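Local coordinates for protein Atp-dependent DNA ligase (Psychromonas sp., PDB 4D05) that probably seals nicks in DNA using ATP, through an enzyme-adenylate intermediate, with a nucleotidyltransferase domain joined to an OB-like domain, at residues Gln20-Glu25 with Val105-Arg110; Pro5-Thr10 with Met156-Asp161; Phe95-Leu100 with Thr116-Thr121. One frame throughout, in Å; residues are numbered along the deposited sequence.

Contact 1 (Gln20-Glu25 with Val105-Arg110); sequences QYYVSE and VSFEQR. With AMP (adenosine monophosphate), chain H.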
# COMPACT_ATOMS: atom_id res chain seq x y z
N GLN A 20 -17.34 4.86 9.88
CA GLN A 20 -16.92 3.94 10.94
C GLN A 20 -15.42 3.69 10.89
O GLN A 20 -14.91 2.98 11.75
CB GLN A 20 -17.63 2.62 10.78
CG GLN A 20 -19.07 2.80 10.68
CD GLN A 20 -19.77 2.13 11.76
OE1 GLN A 20 -19.55 2.43 12.93
NE2 GLN A 20 -20.62 1.18 11.40
N TYR A 21 -14.73 4.28 9.91
CA TYR A 21 -13.30 3.99 9.74
C TYR A 21 -12.40 5.17 10.04
O TYR A 21 -12.66 6.30 9.63
CB TYR A 21 -13.02 3.58 8.29
CG TYR A 21 -13.69 2.30 7.96
CD1 TYR A 21 -15.04 2.28 7.66
CD2 TYR A 21 -12.99 1.11 7.97
CE1 TYR A 21 -15.68 1.11 7.39
CE2 TYR A 21 -13.63 -0.07 7.70
CZ TYR A 21 -14.98 -0.06 7.41
OH TYR A 21 -15.67 -1.22 7.14
N TYR A 22 -11.29 4.88 10.71
CA TYR A 22 -10.22 5.84 10.83
C TYR A 22 -9.37 5.80 9.56
O TYR A 22 -8.97 4.72 9.10
CB TYR A 22 -9.35 5.57 12.08
CG TYR A 22 -10.05 6.11 13.32
CD1 TYR A 22 -9.97 7.46 13.65
CD2 TYR A 22 -10.81 5.28 14.11
CE1 TYR A 22 -10.62 7.97 14.78
CE2 TYR A 22 -11.48 5.77 15.22
CZ TYR A 22 -11.38 7.11 15.54
OH TYR A 22 -12.06 7.57 16.67
N VAL A 23 -9.07 6.98 9.04
CA VAL A 23 -8.36 7.12 7.77
C VAL A 23 -7.00 7.72 8.02
O VAL A 23 -6.87 8.72 8.72
CB VAL A 23 -9.17 8.01 6.80
CG1 VAL A 23 -8.47 8.11 5.47
CG2 VAL A 23 -10.57 7.48 6.68
N SER A 24 -5.97 7.11 7.42
CA SER A 24 -4.61 7.55 7.59
C SER A 24 -3.90 7.47 6.25
O SER A 24 -4.36 6.83 5.32
CB SER A 24 -3.89 6.64 8.62
OG SER A 24 -3.87 5.30 8.16
N GLU A 25 -2.77 8.15 6.15
CA GLU A 25 -1.94 8.09 4.93
C GLU A 25 -1.18 6.77 4.85
O GLU A 25 -0.50 6.35 5.80
CB GLU A 25 -0.96 9.26 4.91
CG GLU A 25 -0.14 9.32 3.61
CD GLU A 25 0.72 10.54 3.47
OE1 GLU A 25 0.41 11.56 4.13
OE2 GLU A 25 1.72 10.50 2.69
N VAL A 105 -8.19 -4.66 22.91
CA VAL A 105 -9.33 -3.75 22.80
C VAL A 105 -9.50 -3.24 21.36
O VAL A 105 -8.70 -3.57 20.46
CB VAL A 105 -9.24 -2.55 23.79
CG1 VAL A 105 -9.34 -3.04 25.28
CG2 VAL A 105 -7.99 -1.74 23.58
N SER A 106 -10.56 -2.47 21.14
CA SER A 106 -10.90 -1.99 19.80
C SER A 106 -9.88 -0.99 19.28
O SER A 106 -9.17 -0.36 20.05
CB SER A 106 -12.24 -1.24 19.87
OG SER A 106 -12.07 -0.04 20.65
N PHE A 107 -9.83 -0.81 17.96
CA PHE A 107 -8.82 0.08 17.38
C PHE A 107 -8.95 1.52 17.90
O PHE A 107 -7.97 2.19 18.08
CB PHE A 107 -8.90 0.04 15.85
CG PHE A 107 -7.79 0.84 15.19
CD1 PHE A 107 -6.46 0.55 15.46
CD2 PHE A 107 -8.07 1.87 14.32
CE1 PHE A 107 -5.44 1.29 14.88
CE2 PHE A 107 -7.05 2.58 13.74
CZ PHE A 107 -5.73 2.28 14.03
N GLU A 108 -10.17 1.99 18.13
CA GLU A 108 -10.36 3.32 18.68
C GLU A 108 -9.58 3.53 20.00
O GLU A 108 -8.93 4.55 20.19
CB GLU A 108 -11.84 3.60 18.88
CG GLU A 108 -12.09 5.00 19.30
CD GLU A 108 -13.55 5.34 19.18
OE1 GLU A 108 -13.98 5.68 18.04
OE2 GLU A 108 -14.27 5.17 20.19
N GLN A 109 -9.66 2.56 20.91
CA GLN A 109 -8.88 2.66 22.15
C GLN A 109 -7.40 2.48 21.91
O GLN A 109 -6.58 3.02 22.64
CB GLN A 109 -9.38 1.66 23.19
CG GLN A 109 -10.67 2.11 23.88
CD GLN A 109 -11.07 1.21 25.05
OE1 GLN A 109 -10.28 0.45 25.58
NE2 GLN A 109 -12.31 1.36 25.49
N ARG A 110 -7.04 1.70 20.90
CA ARG A 110 -5.63 1.55 20.59
C ARG A 110 -5.06 2.89 20.11
O ARG A 110 -3.97 3.23 20.47
CB ARG A 110 -5.40 0.43 19.57
CG ARG A 110 -5.89 -0.89 20.13
CD ARG A 110 -5.58 -2.17 19.47
NE ARG A 110 -5.64 -2.26 18.04
CZ ARG A 110 -6.57 -2.87 17.30
NH1 ARG A 110 -7.71 -3.33 17.81
NH2 ARG A 110 -6.39 -2.94 16.00
P AMP H . 0.81 -1.07 0.09
O1P AMP H . -0.05 -1.92 -0.80
O2P AMP H . 2.31 -0.90 -0.07
O5' AMP H . 0.43 -1.45 1.58
C5' AMP H . 1.04 -0.63 2.56
C4' AMP H . 1.58 -1.56 3.61
O4' AMP H . 2.17 -0.84 4.66
C3' AMP H . 0.43 -2.34 4.15
O3' AMP H . 0.92 -3.68 4.23
C2' AMP H . 0.19 -1.74 5.50
O2' AMP H . -0.10 -2.94 6.24
C1' AMP H . 1.44 -0.89 5.87
N9 AMP H . 1.08 0.54 6.12
C8 AMP H . 1.60 1.70 5.62
N7 AMP H . 0.97 2.81 6.06
C5 AMP H . 0.03 2.34 6.93
C6 AMP H . -1.03 2.96 7.73
N6 AMP H . -1.17 4.29 7.73
N1 AMP H . -1.78 2.13 8.46
C2 AMP H . -1.67 0.80 8.42
N3 AMP H . -0.75 0.16 7.72
C4 AMP H . 0.11 0.88 6.96
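Tyr22, on the strand that leads into the AMP pocket, passes the first turn of the helix carrying Glu108, and the CA atoms of these two residues are 8.2 Å apart at the nearest point of the two backbones. Both elements belong to the nucleotidyltransferase domain of the ligase: the strand is an outermost one of its sheet, and Ser106 takes the N-cap position of the helix beside it. Tyr22 is the residue of 20-25 that makes the contact. With its CG beside the backbone N and anti to the carbonyl carbon (chi1 -79°), the side chain is carried toward the helix and meets it at two points. Tyr22 CB sits at the edge of the Phe107 ring, 4.1 Å from CE2. Tyr22 OH lies 3.0 Å from Glu108 OE1, a hydrogen bond that is possible but not settled, because the phenol proton could go to another acceptor instead. The extended Glu108 chain brings its carboxylate to the tyrosine edge, the two planes standing 84° apart. A phenylalanine here would keep the ring but would probably leave Glu108 OE1 without its phenol partner, and the carboxylate freer to turn. Lys133 makes a cation-pi contact with Tyr22, while Phe107 stacks on His158. Further along the strand, the adenine amino group N6 of AMP gives two hydrogen bonds, to Ser24 OG and to the backbone O of Glu25, each 2.9 Å long. On the helix, the guanidinium of Arg110 is packed under Phe107 CA and turned back to the preceding loop: Arg110 NH1 donates to Val105 O at 2.8 Å, with the acceptor almost exactly in the guanidinium plane.

Contact 2 (Pro5-Thr10 with Met156-Asp161); sequences PIQLAT and MLHHQD. With AMP (adenosine monophosphate), chain H.
Gln7 and Ala9 turn their side chains toward His158 and Met156, one polar pair and one apolar. Gln7 leaves the backbone with CG anti to N (chi1 -178°) and stays extended, which carries its amide across to the imidazole. Gln7 NE2 comes within 3.6 Å of His158 CE1, approaching the ring obliquely, with the amide and ring planes 73° apart. A water joins the two: it accepts from Gln7 NE2 at 3.1 Å and is hydrogen-bonded to His158 NE2 at 2.7 Å, lying at the edge of the imidazole in its plane. The other end of the amide is held by Gln165, whose backbone N donates to Gln7 OE1, so the rotation of the group is fixed from both sides.

The strands 8-11 and 154-159 belong to one mixed sheet but are not neighbours in it; strand 173-175, which brings Lys174 to the AMP, runs between them. Met156 lies in an EGLM sequence, consistent with motif IV of the nucleotidyltransferase ligases. Its first torsion, with CG beside the backbone N and anti to the carbonyl carbon, sets Met156 CG against the adenine of AMP, 3.4 Å from C6. Present as selenomethionine, it bends twice beyond CG, folding its terminal CE back to Ala9 CB, 3.6 Å away. Beyond the strand, Asp161 N donates to His159 ND1 at 3.1 Å, in the plane of that imidazole.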
# COMPACT_ATOMS: atom_id res chain seq x y z
N PRO A 5 3.80 -11.57 14.24
CA PRO A 5 2.35 -11.86 14.33
C PRO A 5 1.60 -10.61 14.01
O PRO A 5 1.10 -9.90 14.89
CB PRO A 5 2.17 -12.24 15.80
CG PRO A 5 3.17 -11.37 16.50
CD PRO A 5 4.37 -11.28 15.57
N ILE A 6 1.53 -10.32 12.72
CA ILE A 6 0.96 -9.07 12.26
C ILE A 6 -0.35 -9.15 11.45
O ILE A 6 -0.66 -10.14 10.76
CB ILE A 6 2.02 -8.27 11.51
CG1 ILE A 6 2.54 -9.04 10.29
CG2 ILE A 6 3.12 -7.98 12.45
CD1 ILE A 6 3.40 -8.22 9.36
N GLN A 7 -1.12 -8.06 11.53
CA GLN A 7 -2.40 -7.96 10.81
C GLN A 7 -2.13 -7.46 9.46
O GLN A 7 -1.29 -6.56 9.33
CB GLN A 7 -3.31 -6.94 11.48
CG GLN A 7 -4.67 -6.80 10.82
CD GLN A 7 -5.64 -6.18 11.84
OE1 GLN A 7 -6.49 -6.83 12.42
NE2 GLN A 7 -5.46 -4.95 12.08
N LEU A 8 -2.82 -8.00 8.45
CA LEU A 8 -2.66 -7.59 7.07
C LEU A 8 -3.94 -6.98 6.45
O LEU A 8 -5.10 -7.34 6.77
CB LEU A 8 -2.20 -8.75 6.18
CG LEU A 8 -1.03 -9.62 6.64
CD1 LEU A 8 -0.84 -10.69 5.58
CD2 LEU A 8 0.29 -8.82 6.86
N ALA A 9 -3.71 -6.04 5.53
CA ALA A 9 -4.81 -5.27 4.95
C ALA A 9 -5.42 -5.95 3.75
O ALA A 9 -4.72 -6.63 2.96
CB ALA A 9 -4.33 -3.91 4.54
N THR A 10 -6.71 -5.74 3.59
CA THR A 10 -7.45 -6.09 2.36
C THR A 10 -7.71 -4.87 1.46
O THR A 10 -7.25 -3.78 1.79
CB THR A 10 -8.79 -6.74 2.70
OG1 THR A 10 -9.53 -5.89 3.59
CG2 THR A 10 -8.55 -8.12 3.35
N MSE A 156 -5.15 4.45 4.12
CA MSE A 156 -5.57 3.26 4.79
C MSE A 156 -6.80 3.55 5.63
O MSE A 156 -6.91 4.63 6.18
CB MSE A 156 -4.47 2.74 5.74
CG MSE A 156 -3.11 2.47 5.07
SE MSE A 156 -3.15 0.89 3.89
CE MSE A 156 -3.89 -0.40 5.17
N LEU A 157 -7.70 2.57 5.73
CA LEU A 157 -8.91 2.66 6.51
C LEU A 157 -8.91 1.53 7.55
O LEU A 157 -8.65 0.37 7.22
CB LEU A 157 -10.13 2.51 5.62
CG LEU A 157 -10.43 3.70 4.68
CD1 LEU A 157 -9.60 3.67 3.40
CD2 LEU A 157 -11.88 3.73 4.31
N HIS A 158 -9.26 1.86 8.79
CA HIS A 158 -9.30 0.84 9.84
C HIS A 158 -10.53 1.06 10.69
O HIS A 158 -10.72 2.12 11.26
CB HIS A 158 -8.02 0.95 10.66
CG HIS A 158 -7.75 -0.24 11.53
ND1 HIS A 158 -6.52 -0.45 12.11
CD2 HIS A 158 -8.53 -1.26 11.93
CE1 HIS A 158 -6.54 -1.58 12.79
NE2 HIS A 158 -7.76 -2.08 12.73
N HIS A 159 -11.40 0.06 10.72
CA HIS A 159 -12.67 0.16 11.43
C HIS A 159 -12.44 0.44 12.92
O HIS A 159 -11.64 -0.25 13.59
CB HIS A 159 -13.48 -1.12 11.21
CG HIS A 159 -14.93 -0.98 11.54
ND1 HIS A 159 -15.38 -0.82 12.82
CD2 HIS A 159 -16.02 -0.99 10.75
CE1 HIS A 159 -16.70 -0.73 12.81
NE2 HIS A 159 -17.12 -0.82 11.56
N GLN A 160 -13.15 1.44 13.43
CA GLN A 160 -12.98 1.88 14.84
C GLN A 160 -13.24 0.77 15.86
O GLN A 160 -12.69 0.81 16.96
CB GLN A 160 -13.88 3.11 15.12
CG GLN A 160 -15.34 2.79 15.01
CD GLN A 160 -16.21 4.03 14.94
OE1 GLN A 160 -15.73 5.15 15.08
NE2 GLN A 160 -17.49 3.83 14.68
N ASP A 161 -14.11 -0.18 15.54
CA ASP A 161 -14.41 -1.31 16.44
C ASP A 161 -13.60 -2.58 16.22
O ASP A 161 -13.83 -3.59 16.90
CB ASP A 161 -15.88 -1.69 16.34
CG ASP A 161 -16.82 -0.54 16.70
OD1 ASP A 161 -16.48 0.29 17.56
OD2 ASP A 161 -17.91 -0.48 16.10
P AMP H . 0.81 -1.07 0.09
O1P AMP H . -0.05 -1.92 -0.80
O2P AMP H . 2.31 -0.90 -0.07
O5' AMP H . 0.43 -1.45 1.58
C5' AMP H . 1.04 -0.63 2.56
C4' AMP H . 1.58 -1.56 3.61
O4' AMP H . 2.17 -0.84 4.66
C3' AMP H . 0.43 -2.34 4.15
O3' AMP H . 0.92 -3.68 4.23
C2' AMP H . 0.19 -1.74 5.50
O2' AMP H . -0.10 -2.94 6.24
C1' AMP H . 1.44 -0.89 5.87
N9 AMP H . 1.08 0.54 6.12
C8 AMP H . 1.60 1.70 5.62
N7 AMP H . 0.97 2.81 6.06
C5 AMP H . 0.03 2.34 6.93
C6 AMP H . -1.03 2.96 7.73
N6 AMP H . -1.17 4.29 7.73
N1 AMP H . -1.78 2.13 8.46
C2 AMP H . -1.67 0.80 8.42
N3 AMP H . -0.75 0.16 7.72
C4 AMP H . 0.11 0.88 6.96
O HOH W 1 -7.77 -4.49 14.02

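Contact 3 (Phe95-Leu100 with Thr116-Thr121); sequences FMIFDL and TLVTDT. With AMP (adenosine monophosphate), chain H.
In the beta-alpha-beta unit formed by strand 94-99, helix 107-121 and strand 126-128, Ile97 on the first strand and Leu100 just past its end pack against Val118 and Leu117 on the last turns of the helix. The contact is wholly apolar across its two sides. Ile97 CD1 touches Val118 CG2 at 3.7 Å, the two side chains lying alongside one another, pointing opposite ways. Ile97 holds CG1 between its backbone N and carbonyl carbon (chi1 67°) and runs on extended from there, which sends CD1 to the helix; its other branch, CG2, lies over one face of the Phe95 ring, offset toward the rim. Leu100 and Leu117 instead meet tip to tip, CD2 of the former 4.0 Å from CD1 of the latter.

The FMIFDL sequence here is consistent with motif IIIa of the nucleotidyltransferase ligases, and the strand's end is irregular: a classic beta bulge sets two residues, Phe98 and Asp99, opposite the single Asp63 of the neighbouring strand. Phe98 points into the pocket, where the adenine of AMP covers one face of its ring, N3 standing 3.4 Å above the plane over the centre. Just after the bulge, Leu100 N donates to Asp99 OD1 at 2.7 Å, reaching the anti side of the carboxylate 29° out of its plane. Near the helix end, Leu117 O is gripped twice by Thr121, from opposite faces of the carbonyl plane: by the backbone N at 3.0 Å and by the hydroxyl OG1 at 2.8 Å.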
# COMPACT_ATOMS: atom_id res chain seq x y z
N PHE A 95 10.00 5.82 13.33
CA PHE A 95 9.10 4.68 13.46
C PHE A 95 7.70 5.25 13.62
O PHE A 95 7.35 5.82 14.67
CB PHE A 95 9.51 3.81 14.66
CG PHE A 95 8.74 2.50 14.80
CD1 PHE A 95 8.42 1.72 13.71
CD2 PHE A 95 8.38 2.05 16.05
CE1 PHE A 95 7.73 0.51 13.88
CE2 PHE A 95 7.72 0.86 16.22
CZ PHE A 95 7.37 0.09 15.12
N MSE A 96 6.94 5.17 12.53
CA MSE A 96 5.62 5.75 12.42
C MSE A 96 4.60 4.68 12.73
O MSE A 96 4.36 3.78 11.92
CB MSE A 96 5.39 6.25 10.97
CG MSE A 96 6.42 7.25 10.46
SE MSE A 96 6.42 9.00 11.25
CE MSE A 96 4.62 9.54 10.71
N ILE A 97 4.00 4.75 13.92
CA ILE A 97 3.18 3.64 14.37
C ILE A 97 1.74 3.74 13.94
O ILE A 97 1.16 4.83 13.87
CB ILE A 97 3.33 3.42 15.88
CG1 ILE A 97 2.76 4.59 16.69
CG2 ILE A 97 4.82 3.17 16.18
CD1 ILE A 97 2.69 4.31 18.21
N PHE A 98 1.15 2.56 13.71
CA PHE A 98 -0.22 2.48 13.30
C PHE A 98 -1.02 1.39 14.05
O PHE A 98 -2.22 1.30 13.87
CB PHE A 98 -0.34 2.33 11.76
CG PHE A 98 0.41 1.15 11.18
CD1 PHE A 98 -0.04 -0.12 11.38
CD2 PHE A 98 1.54 1.33 10.42
CE1 PHE A 98 0.64 -1.22 10.84
CE2 PHE A 98 2.20 0.22 9.87
CZ PHE A 98 1.73 -1.03 10.09
N ASP A 99 -0.38 0.56 14.89
CA ASP A 99 -1.16 -0.34 15.71
C ASP A 99 -0.36 -0.89 16.89
O ASP A 99 0.84 -0.65 17.01
CB ASP A 99 -1.77 -1.47 14.85
CG ASP A 99 -3.17 -1.87 15.31
OD1 ASP A 99 -3.51 -1.62 16.49
OD2 ASP A 99 -3.92 -2.49 14.52
N LEU A 100 -1.09 -1.58 17.76
CA LEU A 100 -0.59 -2.20 19.00
C LEU A 100 -1.00 -3.68 18.93
O LEU A 100 -2.11 -4.07 19.31
CB LEU A 100 -1.21 -1.53 20.25
CG LEU A 100 -0.95 -0.05 20.42
CD1 LEU A 100 -1.58 0.52 21.67
CD2 LEU A 100 0.53 0.26 20.47
N THR A 116 -0.89 8.62 23.60
CA THR A 116 -0.21 8.75 24.89
C THR A 116 1.20 8.20 24.87
O THR A 116 2.12 8.85 25.36
CB THR A 116 -1.03 8.08 26.01
OG1 THR A 116 -2.27 8.77 26.16
CG2 THR A 116 -0.30 8.19 27.32
N LEU A 117 1.39 7.01 24.32
CA LEU A 117 2.72 6.42 24.22
C LEU A 117 3.69 7.36 23.48
O LEU A 117 4.81 7.60 23.93
CB LEU A 117 2.66 5.07 23.51
CG LEU A 117 1.94 3.92 24.22
CD1 LEU A 117 1.93 2.72 23.29
CD2 LEU A 117 2.59 3.59 25.55
N VAL A 118 3.26 7.89 22.33
CA VAL A 118 4.11 8.78 21.57
C VAL A 118 4.43 10.07 22.33
O VAL A 118 5.60 10.51 22.37
CB VAL A 118 3.49 9.06 20.16
CG1 VAL A 118 4.22 10.20 19.47
CG2 VAL A 118 3.51 7.79 19.32
N THR A 119 3.42 10.67 22.95
CA THR A 119 3.62 11.93 23.70
C THR A 119 4.55 11.74 24.90
O THR A 119 5.49 12.54 25.14
CB THR A 119 2.25 12.54 24.12
OG1 THR A 119 1.47 12.81 22.94
CG2 THR A 119 2.47 13.86 24.85
N ASP A 120 4.35 10.64 25.62
CA ASP A 120 5.15 10.34 26.83
C ASP A 120 6.60 10.01 26.47
O ASP A 120 7.52 10.39 27.16
CB ASP A 120 4.54 9.16 27.60
CG ASP A 120 3.25 9.55 28.35
OD1 ASP A 120 2.89 10.75 28.38
OD2 ASP A 120 2.59 8.64 28.90
N THR A 121 6.80 9.28 25.39
CA THR A 121 8.14 8.93 24.95
C THR A 121 8.90 10.20 24.51
O THR A 121 10.09 10.33 24.80
CB THR A 121 8.05 7.91 23.78
OG1 THR A 121 7.41 6.71 24.25
CG2 THR A 121 9.41 7.57 23.25
P AMP H . 0.81 -1.07 0.09
O1P AMP H . -0.05 -1.92 -0.80
O2P AMP H . 2.31 -0.90 -0.07
O5' AMP H . 0.43 -1.45 1.58
C5' AMP H . 1.04 -0.63 2.56
C4' AMP H . 1.58 -1.56 3.61
O4' AMP H . 2.17 -0.84 4.66
C3' AMP H . 0.43 -2.34 4.15
O3' AMP H . 0.92 -3.68 4.23
C2' AMP H . 0.19 -1.74 5.50
O2' AMP H . -0.10 -2.94 6.24
C1' AMP H . 1.44 -0.89 5.87
N9 AMP H . 1.08 0.54 6.12
C8 AMP H . 1.60 1.70 5.62
N7 AMP H . 0.97 2.81 6.06
C5 AMP H . 0.03 2.34 6.93
C6 AMP H . -1.03 2.96 7.73
N6 AMP H . -1.17 4.29 7.73
N1 AMP H . -1.78 2.13 8.46
C2 AMP H . -1.67 0.80 8.42
N3 AMP H . -0.75 0.16 7.72
C4 AMP H . 0.11 0.88 6.96

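How the contacts relate
All three contacts border one AMP pocket. Contacts 1 and 2 lie about 9 Å apart, centre to centre, on neighbouring strands, joined by a probable hydrogen bond from Met156 N to Ser24 O (2.8 Å). Contact 3, its centre about 14 Å from that of contact 1 and about 17 Å from that of contact 2, supplies the other wall: Phe98 and Met156 enclose the adenine from opposite faces, while contact 1 binds its amino group. Helix 107-121 serves contacts 1 and 3, and a salt bridge ties them, Arg110 NE to Asp99 OD1 at 2.7 Å. Asp99 OD2 packs 3.3 Å from His158 CE1, so Asp99, from contact 3, reaches both contacts 1 and 2.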